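Local coordinates for Ice-binding protein 1 (PDB 6BG8), which binds ice through its C-terminal DUF3494 domain, adsorbing the bacterium to ice, inhibiting crystal growth and lowering the freezing point of an aqueous solution below its melting point, at residues N2-E7 against Y99-A104; N121-R126 against T141-G146; F203-V208 against F221-Q226. All coordinates share one frame; numbering follows the deposited sequence.

Contact 1: N2-E7 against Y99-A104; sequences NPLAPE and YNFLAA
At the C-terminal end of the long helix 84-103, which runs beside the beta-solenoid of the ice-binding domain, P6 and L4 of the extended N-terminal segment 2-7 pack on F101 and L102. The F101 ring is the centre of the contact. Its CG stands anti to the backbone N (chi1 -178°), and the ring meets P6 with one face. P6 CA lies over the middle of that face, 3.6 Å from the ring centroid and 13° off the normal, which meets the geometry of a CH-pi contact. From the same proline, P6 CB lies 3.5 Å from F101 CD1. L4 works on the rim instead: its CD2 lies in the ring plane, 3.9 Å from F101 CZ, and the two side chains cross at about a right angle. L4 O also comes to the edge, 3.3 Å from F101 CE1, while accepting a hydrogen bond from N107 ND2. P6 CG reaches L102 CD2 at 3.8 Å, so one pyrrolidine ring touches two consecutive helix residues. L102 then leads inward, touching Y183 and R185 of strand 182-186. With 223 Å² buried in all, this is a modest surface contact of CH-pi and apolar character. The alpha-helix lying alongside the beta-solenoid is the hallmark of the DUF3494 fold, and here the N-terminal segment packs on its end.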
ATOM      1  N   ASN A   2      11.783 -19.100   1.213  1.00  9.05           N
ATOM      2  CA  ASN A   2      10.940 -17.976   0.839  1.00  7.16           C
ATOM      3  C   ASN A   2      10.094 -17.548   2.034  1.00 10.45           C
ATOM      4  O   ASN A   2       9.463 -18.401   2.673  1.00 10.64           O
ATOM      5  CB  ASN A   2      10.031 -18.361  -0.322  1.00  7.25           C
ATOM      6  CG  ASN A   2       9.507 -17.158  -1.083  1.00  8.86           C
ATOM      7  OD1 ASN A   2      10.112 -16.076  -1.073  1.00  7.18           O
ATOM      8  ND2 ASN A   2       8.394 -17.348  -1.775  1.00 13.79           N
ATOM      9  N   PRO A   3      10.047 -16.259   2.367  1.00  7.54           N
ATOM     10  CA  PRO A   3       9.143 -15.815   3.436  1.00  8.08           C
ATOM     11  C   PRO A   3       7.695 -16.121   3.088  1.00  9.59           C
ATOM     12  O   PRO A   3       7.303 -16.143   1.918  1.00  8.55           O
ATOM     13  CB  PRO A   3       9.387 -14.303   3.504  1.00  8.11           C
ATOM     14  CG  PRO A   3      10.763 -14.135   2.984  1.00  8.21           C
ATOM     15  CD  PRO A   3      10.935 -15.172   1.918  1.00  8.78           C
ATOM     16  N   LEU A   4       6.902 -16.360   4.128  1.00  5.82           N
ATOM     17  CA  LEU A   4       5.461 -16.495   3.975  1.00  8.19           C
ATOM     18  C   LEU A   4       4.841 -15.107   3.882  1.00  6.40           C
ATOM     19  O   LEU A   4       5.088 -14.250   4.735  1.00  6.95           O
ATOM     20  CB  LEU A   4       4.870 -17.268   5.156  1.00  8.63           C
ATOM     21  CG  LEU A   4       3.349 -17.459   5.154  1.00  8.91           C
ATOM     22  CD1 LEU A   4       2.925 -18.303   3.949  1.00 11.56           C
ATOM     23  CD2 LEU A   4       2.876 -18.110   6.456  1.00  7.76           C
ATOM     24  N   ALA A   5       4.077 -14.871   2.828  1.00  5.53           N
ATOM     25  CA  ALA A   5       3.422 -13.577   2.684  1.00  6.62           C
ATOM     26  C   ALA A   5       2.220 -13.493   3.616  1.00  4.51           C
ATOM     27  O   ALA A   5       1.634 -14.518   3.982  1.00  7.78           O
ATOM     28  CB  ALA A   5       2.975 -13.365   1.240  1.00  6.80           C
ATOM     29  N   PRO A   6       1.822 -12.284   4.011  1.00  7.31           N
ATOM     30  CA  PRO A   6       0.616 -12.138   4.827  1.00  7.63           C
ATOM     31  C   PRO A   6      -0.637 -12.481   4.043  1.00  8.53           C
ATOM     32  O   PRO A   6      -0.673 -12.444   2.813  1.00 10.61           O
ATOM     33  CB  PRO A   6       0.624 -10.652   5.211  1.00  7.51           C
ATOM     34  CG  PRO A   6       1.365  -9.986   4.069  1.00  6.50           C
ATOM     35  CD  PRO A   6       2.469 -10.980   3.751  1.00  5.93           C
ATOM     36  N   GLU A   7      -1.670 -12.848   4.791  0.58  8.78           N
ATOM     37  CA  GLU A   7      -3.013 -12.986   4.249  0.58  8.91           C
ATOM     38  C   GLU A   7      -3.689 -11.621   4.296  0.58  8.98           C
ATOM     39  O   GLU A   7      -3.794 -11.015   5.368  0.58  9.61           O
ATOM     40  CB  GLU A   7      -3.808 -14.017   5.050  0.58 12.74           C
ATOM     41  CG  GLU A   7      -5.277 -14.100   4.690  0.58 12.50           C
ATOM     42  CD  GLU A   7      -5.499 -14.550   3.264  0.58 13.99           C
ATOM     43  OE1 GLU A   7      -4.817 -15.509   2.832  0.58 15.59           O
ATOM     44  OE2 GLU A   7      -6.346 -13.938   2.578  0.58 10.31           O
ATOM     45  N   TYR A  99      -1.353  -6.144   8.919  1.00  5.22           N
ATOM     46  CA  TYR A  99      -0.309  -5.314   9.520  1.00  4.83           C
ATOM     47  C   TYR A  99       0.411  -6.086  10.620  1.00  8.75           C
ATOM     48  O   TYR A  99       1.649  -6.078  10.698  1.00  8.53           O
ATOM     49  CB  TYR A  99      -0.888  -4.003  10.075  1.00  8.33           C
ATOM     50  CG  TYR A  99       0.188  -3.173  10.765  1.00  7.00           C
ATOM     51  CD1 TYR A  99       0.497  -3.382  12.106  1.00  6.94           C
ATOM     52  CD2 TYR A  99       0.921  -2.220  10.066  1.00  7.71           C
ATOM     53  CE1 TYR A  99       1.498  -2.677  12.732  1.00  8.10           C
ATOM     54  CE2 TYR A  99       1.929  -1.496  10.693  1.00  6.93           C
ATOM     55  CZ  TYR A  99       2.207  -1.735  12.034  1.00  9.00           C
ATOM     56  OH  TYR A  99       3.194  -1.044  12.698  1.00 10.30           O
ATOM     57  N   ASN A 100      -0.362  -6.759  11.482  1.00  6.98           N
ATOM     58  CA  ASN A 100       0.209  -7.495  12.606  1.00  6.61           C
ATOM     59  C   ASN A 100       1.086  -8.644  12.127  1.00  8.91           C
ATOM     60  O   ASN A 100       2.118  -8.940  12.739  1.00  9.37           O
ATOM     61  CB  ASN A 100      -0.906  -8.027  13.501  1.00  8.97           C
ATOM     62  CG  ASN A 100      -1.427  -6.984  14.473  1.00 10.90           C
ATOM     63  OD1 ASN A 100      -0.964  -5.836  14.495  1.00  9.06           O
ATOM     64  ND2 ASN A 100      -2.409  -7.379  15.277  1.00  8.14           N
ATOM     65  N   PHE A 101       0.671  -9.324  11.057  1.00  6.25           N
ATOM     66  CA  PHE A 101       1.487 -10.385  10.481  1.00  9.59           C
ATOM     67  C   PHE A 101       2.847  -9.841  10.066  1.00  7.50           C
ATOM     68  O   PHE A 101       3.892 -10.428  10.374  1.00  9.26           O
ATOM     69  CB  PHE A 101       0.746 -11.000   9.288  1.00  6.48           C
ATOM     70  CG  PHE A 101       1.471 -12.146   8.618  1.00  7.22           C
ATOM     71  CD1 PHE A 101       2.606 -11.935   7.836  1.00  8.45           C
ATOM     72  CD2 PHE A 101       0.976 -13.438   8.735  1.00  8.59           C
ATOM     73  CE1 PHE A 101       3.257 -13.004   7.220  1.00  9.75           C
ATOM     74  CE2 PHE A 101       1.622 -14.511   8.106  1.00  8.59           C
ATOM     75  CZ  PHE A 101       2.760 -14.287   7.354  1.00  7.40           C
ATOM     76  N   LEU A 102       2.848  -8.701   9.372  1.00  9.09           N
ATOM     77  CA  LEU A 102       4.093  -8.143   8.862  1.00  8.83           C
ATOM     78  C   LEU A 102       4.949  -7.571   9.982  1.00  8.91           C
ATOM     79  O   LEU A 102       6.183  -7.596   9.889  1.00 10.96           O
ATOM     80  CB  LEU A 102       3.788  -7.069   7.822  1.00  9.16           C
ATOM     81  CG  LEU A 102       3.267  -7.565   6.472  1.00  8.79           C
ATOM     82  CD1 LEU A 102       2.777  -6.395   5.615  1.00  8.77           C
ATOM     83  CD2 LEU A 102       4.348  -8.349   5.739  1.00  6.82           C
ATOM     84  N   ALA A 103       4.319  -7.055  11.040  1.00  7.95           N
ATOM     85  CA  ALA A 103       5.061  -6.479  12.156  1.00  5.54           C
ATOM     86  C   ALA A 103       5.685  -7.528  13.067  1.00  6.91           C
ATOM     87  O   ALA A 103       6.648  -7.218  13.777  1.00  7.47           O
ATOM     88  CB  ALA A 103       4.142  -5.576  12.982  1.00 10.65           C
ATOM     89  N   ALA A 104       5.175  -8.754  13.063  1.00  9.34           N
ATOM     90  CA  ALA A 104       5.627  -9.748  14.028  1.00  9.02           C
ATOM     91  C   ALA A 104       6.926 -10.391  13.561  1.00  6.71           C
ATOM     92  O   ALA A 104       7.072 -10.751  12.393  1.00 11.30           O
ATOM     93  CB  ALA A 104       4.553 -10.818  14.239  1.00  6.63           C
TER

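Contact 2: N121-R126 against T141-G146; sequences NLTLTR and TLTLDG. With SO4 (sulfate ion), chain C.
L124 and T123, on opposite faces of strand 122-125, fit their side chains against the parallel strand 142-145 at one margin of a three-stranded parallel sheet. On the leucine face, L124 lies against both L142 and L144. Its CD1 meets L142 CD1 at 4.1 Å, the two side chains crossing at about a right angle, while its CB abuts L144 CD2, also at 4.1 Å. CG of L142 is anti to the backbone N (chi1 169°), and chi2 of 63° then sets CD1 toward L124. On the other face T123 and T143 lie side by side, pointing the same way, with T123 OG1 3.6 Å from T143 CB. The T123 methyl fills the notch between T143 and D145, its CG2 3.9 Å from D145 CB. D145 OD1 turns elsewhere, to E147 N and N175 ND2. Three backbone bonds of 2.9 Å fix this register: T143 N to L122 O, L124 N to T143 O, and D145 N to L124 O. At the end of the pairing, one water links R126 N with D145 O. In one of its two conformers, R126 bonds through NE and NH2 to a sulfate, probably from the crystallisation liquor, with NH2 2.9 Å from sulfate O1. Like residues stacked rung upon rung in parallel, threonine on threonine and leucine on leucine, are characteristic of a beta-solenoid wall.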
ATOM      1  N   ASN A 121      21.139   2.145  -4.115  1.00  9.10           N
ATOM      2  CA  ASN A 121      22.314   1.512  -4.728  1.00  9.26           C
ATOM      3  C   ASN A 121      22.542   0.090  -4.226  1.00 15.05           C
ATOM      4  O   ASN A 121      23.649  -0.449  -4.352  1.00 16.71           O
ATOM      5  CB  ASN A 121      23.580   2.354  -4.525  1.00 14.01           C
ATOM      6  CG  ASN A 121      23.520   3.678  -5.257  1.00 13.91           C
ATOM      7  OD1 ASN A 121      22.978   3.772  -6.364  1.00 20.23           O
ATOM      8  ND2 ASN A 121      24.078   4.715  -4.644  1.00 19.98           N
ATOM      9  N   LEU A 122      21.512  -0.538  -3.665  1.00 11.09           N
ATOM     10  CA  LEU A 122      21.584  -1.923  -3.230  1.00  7.39           C
ATOM     11  C   LEU A 122      20.814  -2.823  -4.185  1.00  7.71           C
ATOM     12  O   LEU A 122      19.857  -2.395  -4.835  1.00  7.64           O
ATOM     13  CB  LEU A 122      21.016  -2.099  -1.821  1.00  7.33           C
ATOM     14  CG  LEU A 122      21.685  -1.318  -0.696  1.00 10.05           C
ATOM     15  CD1 LEU A 122      21.012  -1.676   0.622  1.00  9.98           C
ATOM     16  CD2 LEU A 122      23.171  -1.643  -0.663  1.00 13.32           C
ATOM     17  N   THR A 123      21.255  -4.077  -4.266  1.00  9.47           N
ATOM     18  CA  THR A 123      20.483  -5.154  -4.875  1.00  8.60           C
ATOM     19  C   THR A 123      20.234  -6.189  -3.788  1.00  8.08           C
ATOM     20  O   THR A 123      21.188  -6.759  -3.247  1.00 14.14           O
ATOM     21  CB  THR A 123      21.212  -5.772  -6.074  1.00 11.14           C
ATOM     22  OG1 THR A 123      21.407  -4.772  -7.087  1.00 12.94           O
ATOM     23  CG2 THR A 123      20.397  -6.921  -6.656  1.00  9.13           C
ATOM     24  N   LEU A 124      18.971  -6.403  -3.445  1.00  7.41           N
ATOM     25  CA  LEU A 124      18.591  -7.325  -2.378  1.00  8.14           C
ATOM     26  C   LEU A 124      17.820  -8.509  -2.938  1.00  9.21           C
ATOM     27  O   LEU A 124      17.020  -8.361  -3.869  1.00  8.60           O
ATOM     28  CB  LEU A 124      17.739  -6.623  -1.313  1.00  7.11           C
ATOM     29  CG  LEU A 124      18.451  -5.534  -0.508  1.00  8.61           C
ATOM     30  CD1 LEU A 124      17.495  -4.890   0.511  1.00  9.63           C
ATOM     31  CD2 LEU A 124      19.697  -6.095   0.167  1.00 15.96           C
ATOM     32  N   THR A 125      18.047  -9.677  -2.347  1.00 10.52           N
ATOM     33  CA  THR A 125      17.287 -10.867  -2.685  1.00  8.82           C
ATOM     34  C   THR A 125      16.104 -11.016  -1.726  1.00  6.80           C
ATOM     35  O   THR A 125      15.929 -10.236  -0.784  1.00  9.61           O
ATOM     36  CB  THR A 125      18.205 -12.085  -2.674  1.00 12.68           C
ATOM     37  OG1 THR A 125      19.057 -12.026  -1.530  1.00 14.76           O
ATOM     38  CG2 THR A 125      19.085 -12.053  -3.905  1.00 16.61           C
ATOM     39  N   ARG A 126      15.275 -12.022  -1.983  0.53  7.18           N
ATOM     40  CA  ARG A 126      14.077 -12.191  -1.176  0.53  8.27           C
ATOM     41  C   ARG A 126      14.444 -12.466   0.278  0.53  7.66           C
ATOM     42  O   ARG A 126      15.554 -12.902   0.605  0.53  7.50           O
ATOM     43  CB  ARG A 126      13.213 -13.322  -1.724  0.53  8.27           C
ATOM     44  CG  ARG A 126      13.741 -14.692  -1.417  0.53  8.73           C
ATOM     45  CD  ARG A 126      13.377 -15.626  -2.541  0.53 10.37           C
ATOM     46  NE  ARG A 126      13.524 -17.024  -2.174  0.53  9.05           N
ATOM     47  CZ  ARG A 126      12.882 -18.016  -2.776  0.53 12.08           C
ATOM     48  NH1 ARG A 126      12.038 -17.756  -3.770  0.53  6.92           N
ATOM     49  NH2 ARG A 126      13.077 -19.266  -2.372  0.53  9.41           N
ATOM     50  N   THR A 141      18.932   3.679  -6.736  1.00  8.16           N
ATOM     51  CA  THR A 141      17.858   2.737  -6.992  1.00  8.02           C
ATOM     52  C   THR A 141      18.011   1.529  -6.082  1.00  7.99           C
ATOM     53  O   THR A 141      19.122   1.038  -5.871  1.00  7.67           O
ATOM     54  CB  THR A 141      17.903   2.285  -8.453  1.00  8.97           C
ATOM     55  OG1 THR A 141      17.596   3.393  -9.303  1.00 10.49           O
ATOM     56  CG2 THR A 141      16.916   1.156  -8.710  1.00 11.03           C
ATOM     57  N   LEU A 142      16.892   1.044  -5.560  1.00  6.33           N
ATOM     58  CA  LEU A 142      16.856  -0.256  -4.907  1.00  5.76           C
ATOM     59  C   LEU A 142      16.419  -1.289  -5.941  1.00  8.51           C
ATOM     60  O   LEU A 142      15.339  -1.164  -6.526  1.00  8.36           O
ATOM     61  CB  LEU A 142      15.904  -0.255  -3.712  1.00  5.96           C
ATOM     62  CG  LEU A 142      15.599  -1.641  -3.124  1.00  7.52           C
ATOM     63  CD1 LEU A 142      16.876  -2.294  -2.569  1.00  6.55           C
ATOM     64  CD2 LEU A 142      14.513  -1.544  -2.052  1.00  6.99           C
ATOM     65  N   THR A 143      17.264  -2.285  -6.188  1.00  8.69           N
ATOM     66  CA  THR A 143      16.925  -3.368  -7.104  1.00  5.83           C
ATOM     67  C   THR A 143      16.544  -4.594  -6.283  1.00  7.76           C
ATOM     68  O   THR A 143      17.296  -5.013  -5.400  1.00  8.40           O
ATOM     69  CB  THR A 143      18.092  -3.680  -8.045  1.00  6.97           C
ATOM     70  OG1 THR A 143      18.406  -2.504  -8.812  1.00  9.00           O
ATOM     71  CG2 THR A 143      17.718  -4.823  -8.997  1.00  9.71           C
ATOM     72  N   LEU A 144      15.369  -5.154  -6.555  1.00  5.64           N
ATOM     73  CA  LEU A 144      14.906  -6.348  -5.856  1.00  7.73           C
ATOM     74  C   LEU A 144      14.992  -7.524  -6.818  1.00  6.84           C
ATOM     75  O   LEU A 144      14.381  -7.501  -7.893  1.00  5.66           O
ATOM     76  CB  LEU A 144      13.491  -6.154  -5.310  1.00  6.89           C
ATOM     77  CG  LEU A 144      13.403  -5.049  -4.243  1.00  6.48           C
ATOM     78  CD1 LEU A 144      11.954  -4.793  -3.782  1.00 11.92           C
ATOM     79  CD2 LEU A 144      14.324  -5.303  -3.053  1.00  8.22           C
ATOM     80  N   ASP A 145      15.771  -8.539  -6.431  1.00  6.37           N
ATOM     81  CA  ASP A 145      16.210  -9.628  -7.296  1.00  6.19           C
ATOM     82  C   ASP A 145      15.505 -10.899  -6.849  1.00  6.84           C
ATOM     83  O   ASP A 145      15.841 -11.468  -5.802  1.00  7.61           O
ATOM     84  CB  ASP A 145      17.734  -9.770  -7.218  1.00  4.67           C
ATOM     85  CG  ASP A 145      18.301 -10.863  -8.131  1.00  9.21           C
ATOM     86  OD1 ASP A 145      17.552 -11.669  -8.718  1.00  8.12           O
ATOM     87  OD2 ASP A 145      19.540 -10.913  -8.248  1.00  9.72           O
ATOM     88  N   GLY A 146      14.537 -11.351  -7.645  1.00  6.56           N
ATOM     89  CA  GLY A 146      13.829 -12.573  -7.320  1.00  7.48           C
ATOM     90  C   GLY A 146      14.568 -13.861  -7.600  1.00  7.44           C
ATOM     91  O   GLY A 146      14.011 -14.934  -7.360  1.00  8.62           O
TER
HETATM   92  S   SO4 C 301      15.909 -18.150   0.246  0.52 18.99           S
HETATM   93  O1  SO4 C 301      14.795 -19.060   0.014  0.52 18.49           O
HETATM   94  O2  SO4 C 301      16.374 -18.215   1.627  0.52 16.78           O
HETATM   95  O3  SO4 C 301      16.921 -18.435  -0.759  0.52 23.97           O
HETATM   96  O4  SO4 C 301      15.571 -16.757   0.076  0.52 19.39           O
HETATM   97  O   HOH W   1      21.402   3.341  -8.272  1.00 16.89           O
HETATM   98  O   HOH W   2      20.268  -0.910  -7.544  1.00 10.81           O
HETATM   99  O   HOH W   3      15.397 -13.627  -4.229  1.00 10.49           O

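Contact 3: F203-V208 against F221-Q226; sequences FAWSEV and FAVTDQ
W205 and F203 meet T224, V223 and F221 where two neighbouring coils of the beta-solenoid turn a corner together, from strands 197-204 and 219-222 to strands 208-210 and 226-229. The tryptophan can be followed outward. From CB, which points away from the other coil, CG leaves anti to the backbone N, and chi2 of -104° then turns the indole back over that coil. CD1 lies near T224 OG1. T224 CG2 sits against one face, offset toward the rim: NE1 lies 3.7 Å from it, CE2 closes to 3.4 Å, CZ2 follows at nearly the same spacing, and CD2 and CH2 lie near it too. This CH-pi contact points 25° off the normal of the six-membered ring. Farther round, CE3 and CZ3 touch V223, with W205 CZ3 3.6 Å from V223 CG1, and the indole also meets the ring of Y99 on the helix. The tryptophan's own carbonyl is gripped twice, by T224 N and T224 OG1, which reach W205 O from opposite faces of its plane. The bond from T224 OG1 is 2.7 Å long. Deeper in, F203 and F221 form an offset stack, centroids 4.6 Å apart and planes at 26°, with F221 CD2 over the centre of the F203 ring. Past the corner V208 N bonds to Q226 O, which restores the strand ladder. E207 and Q226 run side by side to their ends, where Q226 NE2 donates almost straight to E207 OE1, approaching from above the carboxylate plane at 2.9 Å.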
ATOM      1  N   PHE A 203       2.054  -1.010   4.224  1.00  6.64           N
ATOM      2  CA  PHE A 203       1.254  -1.048   5.452  1.00  7.55           C
ATOM      3  C   PHE A 203       1.888  -0.080   6.451  1.00  7.45           C
ATOM      4  O   PHE A 203       2.741  -0.467   7.256  1.00  8.96           O
ATOM      5  CB  PHE A 203       1.192  -2.463   6.029  1.00  5.97           C
ATOM      6  CG  PHE A 203       0.415  -3.431   5.186  1.00  6.90           C
ATOM      7  CD1 PHE A 203       0.974  -3.970   4.030  1.00 10.91           C
ATOM      8  CD2 PHE A 203      -0.863  -3.829   5.569  1.00 10.16           C
ATOM      9  CE1 PHE A 203       0.264  -4.876   3.260  1.00  9.28           C
ATOM     10  CE2 PHE A 203      -1.580  -4.730   4.802  1.00  8.61           C
ATOM     11  CZ  PHE A 203      -1.013  -5.255   3.649  1.00  5.95           C
ATOM     12  N   ALA A 204       1.477   1.187   6.387  1.00  4.92           N
ATOM     13  CA  ALA A 204       1.961   2.200   7.317  1.00  4.67           C
ATOM     14  C   ALA A 204       1.017   2.279   8.507  1.00  6.35           C
ATOM     15  O   ALA A 204      -0.200   2.376   8.330  1.00  7.76           O
ATOM     16  CB  ALA A 204       2.053   3.567   6.638  1.00  6.99           C
ATOM     17  N   TRP A 205       1.576   2.222   9.718  1.00  7.18           N
ATOM     18  CA  TRP A 205       0.715   2.307  10.893  1.00  5.65           C
ATOM     19  C   TRP A 205       0.008   3.651  10.952  1.00  8.26           C
ATOM     20  O   TRP A 205      -1.181   3.720  11.282  1.00  7.35           O
ATOM     21  CB  TRP A 205       1.515   2.084  12.178  1.00  7.25           C
ATOM     22  CG  TRP A 205       0.643   2.210  13.387  1.00 10.17           C
ATOM     23  CD1 TRP A 205       0.579   3.266  14.258  1.00  8.54           C
ATOM     24  CD2 TRP A 205      -0.319   1.254  13.846  1.00  9.51           C
ATOM     25  NE1 TRP A 205      -0.356   3.015  15.235  1.00 10.33           N
ATOM     26  CE2 TRP A 205      -0.924   1.790  15.004  1.00  9.27           C
ATOM     27  CE3 TRP A 205      -0.729  -0.004  13.390  1.00  9.76           C
ATOM     28  CZ2 TRP A 205      -1.909   1.106  15.719  1.00 12.45           C
ATOM     29  CZ3 TRP A 205      -1.715  -0.687  14.111  1.00  9.88           C
ATOM     30  CH2 TRP A 205      -2.292  -0.124  15.253  1.00 10.56           C
ATOM     31  N   SER A 206       0.722   4.731  10.632  1.00  6.59           N
ATOM     32  CA  SER A 206       0.131   6.062  10.672  1.00  8.75           C
ATOM     33  C   SER A 206      -0.426   6.460   9.311  1.00  4.97           C
ATOM     34  O   SER A 206      -1.602   6.214   9.035  1.00  8.55           O
ATOM     35  CB  SER A 206       1.160   7.090  11.150  1.00  9.18           C
ATOM     36  OG  SER A 206       2.380   6.932  10.458  1.00  8.24           O
ATOM     37  N   GLU A 207       0.399   7.056   8.448  1.00  6.20           N
ATOM     38  CA  GLU A 207      -0.079   7.597   7.182  1.00  4.54           C
ATOM     39  C   GLU A 207       0.892   7.271   6.052  1.00  6.06           C
ATOM     40  O   GLU A 207       2.067   6.978   6.278  1.00  7.88           O
ATOM     41  CB  GLU A 207      -0.274   9.122   7.264  1.00  7.25           C
ATOM     42  CG  GLU A 207       0.978   9.908   7.641  1.00  6.76           C
ATOM     43  CD  GLU A 207       0.738  11.416   7.728  1.00 13.25           C
ATOM     44  OE1 GLU A 207       0.048  11.970   6.845  1.00  9.21           O
ATOM     45  OE2 GLU A 207       1.249  12.048   8.681  1.00 15.76           O
ATOM     46  N   VAL A 208       0.381   7.356   4.822  1.00  6.18           N
ATOM     47  CA  VAL A 208       1.187   7.243   3.610  1.00  5.71           C
ATOM     48  C   VAL A 208       1.076   8.558   2.854  1.00  4.17           C
ATOM     49  O   VAL A 208      -0.036   9.022   2.572  1.00  6.21           O
ATOM     50  CB  VAL A 208       0.725   6.074   2.717  1.00  5.48           C
ATOM     51  CG1 VAL A 208       1.636   5.949   1.493  1.00  3.92           C
ATOM     52  CG2 VAL A 208       0.675   4.765   3.502  1.00  9.18           C
ATOM     53  N   PHE A 221      -1.828   1.336   2.281  1.00  5.33           N
ATOM     54  CA  PHE A 221      -2.657   1.192   3.474  1.00  7.10           C
ATOM     55  C   PHE A 221      -2.144   2.118   4.567  1.00  8.22           C
ATOM     56  O   PHE A 221      -0.951   2.096   4.891  1.00  6.82           O
ATOM     57  CB  PHE A 221      -2.638  -0.250   4.019  1.00  8.48           C
ATOM     58  CG  PHE A 221      -3.206  -1.283   3.081  1.00 12.45           C
ATOM     59  CD1 PHE A 221      -4.572  -1.455   2.965  1.00 20.40           C
ATOM     60  CD2 PHE A 221      -2.367  -2.121   2.359  1.00 11.33           C
ATOM     61  CE1 PHE A 221      -5.094  -2.416   2.114  1.00 17.94           C
ATOM     62  CE2 PHE A 221      -2.886  -3.082   1.502  1.00 15.76           C
ATOM     63  CZ  PHE A 221      -4.252  -3.231   1.383  1.00 12.72           C
ATOM     64  N   ALA A 222      -3.047   2.898   5.167  1.00  6.26           N
ATOM     65  CA  ALA A 222      -2.745   3.673   6.367  1.00  7.27           C
ATOM     66  C   ALA A 222      -3.639   3.140   7.481  1.00  6.97           C
ATOM     67  O   ALA A 222      -4.856   3.344   7.453  1.00  6.89           O
ATOM     68  CB  ALA A 222      -2.959   5.169   6.128  1.00  7.72           C
ATOM     69  N   VAL A 223      -3.046   2.435   8.448  1.00  5.82           N
ATOM     70  CA  VAL A 223      -3.854   1.686   9.409  1.00  5.93           C
ATOM     71  C   VAL A 223      -4.642   2.622  10.319  1.00  7.89           C
ATOM     72  O   VAL A 223      -5.809   2.355  10.628  1.00  8.37           O
ATOM     73  CB  VAL A 223      -2.975   0.718  10.220  1.00  6.81           C
ATOM     74  CG1 VAL A 223      -3.829  -0.020  11.258  1.00  9.91           C
ATOM     75  CG2 VAL A 223      -2.281  -0.279   9.288  1.00  9.64           C
ATOM     76  N   THR A 224      -4.026   3.717  10.781  1.00  7.47           N
ATOM     77  CA  THR A 224      -4.689   4.594  11.736  1.00  7.09           C
ATOM     78  C   THR A 224      -4.909   6.016  11.249  1.00  7.42           C
ATOM     79  O   THR A 224      -5.617   6.767  11.927  1.00 11.08           O
ATOM     80  CB  THR A 224      -3.923   4.664  13.070  1.00  9.83           C
ATOM     81  OG1 THR A 224      -2.664   5.330  12.888  1.00 12.02           O
ATOM     82  CG2 THR A 224      -3.697   3.276  13.631  1.00  9.11           C
ATOM     83  N   ASP A 225      -4.346   6.417  10.112  1.00  6.77           N
ATOM     84  CA  ASP A 225      -4.598   7.779   9.658  1.00  5.20           C
ATOM     85  C   ASP A 225      -4.969   7.805   8.182  1.00  7.43           C
ATOM     86  O   ASP A 225      -6.044   7.323   7.817  1.00  8.43           O
ATOM     87  CB  ASP A 225      -3.400   8.683   9.948  1.00  9.04           C
ATOM     88  CG  ASP A 225      -3.740  10.163   9.821  1.00 11.28           C
ATOM     89  OD1 ASP A 225      -4.946  10.499   9.750  1.00 11.06           O
ATOM     90  OD2 ASP A 225      -2.802  10.985   9.768  1.00 12.32           O
ATOM     91  N   GLN A 226      -4.094   8.327   7.318  1.00  8.13           N
ATOM     92  CA  GLN A 226      -4.543   8.760   6.001  1.00  5.62           C
ATOM     93  C   GLN A 226      -3.567   8.339   4.909  1.00  6.98           C
ATOM     94  O   GLN A 226      -2.374   8.151   5.140  1.00  7.46           O
ATOM     95  CB  GLN A 226      -4.712  10.285   5.947  1.00  6.26           C
ATOM     96  CG  GLN A 226      -3.407  11.041   6.147  1.00  8.24           C
ATOM     97  CD  GLN A 226      -3.585  12.542   6.098  1.00 10.54           C
ATOM     98  OE1 GLN A 226      -4.668  13.035   5.787  1.00 11.22           O
ATOM     99  NE2 GLN A 226      -2.525  13.279   6.424  1.00 10.74           N
TER
HETATM  100  O   HOH W   4      -0.480  10.292  10.983  1.00 17.65           O

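Contact 3 is partly buried, its centre about 9 Å from the centre of the chain, while contacts 1 and 2 lie at the surface. Helix 84-103 belongs to contact 1 and packs on contact 3: L102 CD1 lies 3.4 Å from F203 CD1, and Y99 touches W205, F203 and V223, so the same helix end meets both segment 2-7 and the solenoid corner. Contacts 2 and 3 are both parallel coil-on-coil pairings, but their nearest atoms are about 13 Å apart. Contact 2 combines regular backbone bonds with aliphatic stacking, and contact 3 adds aromatic and polar side-chain bonds at a turn. Contact 1 is essentially apolar, and its N2 lies against R126 of contact 2.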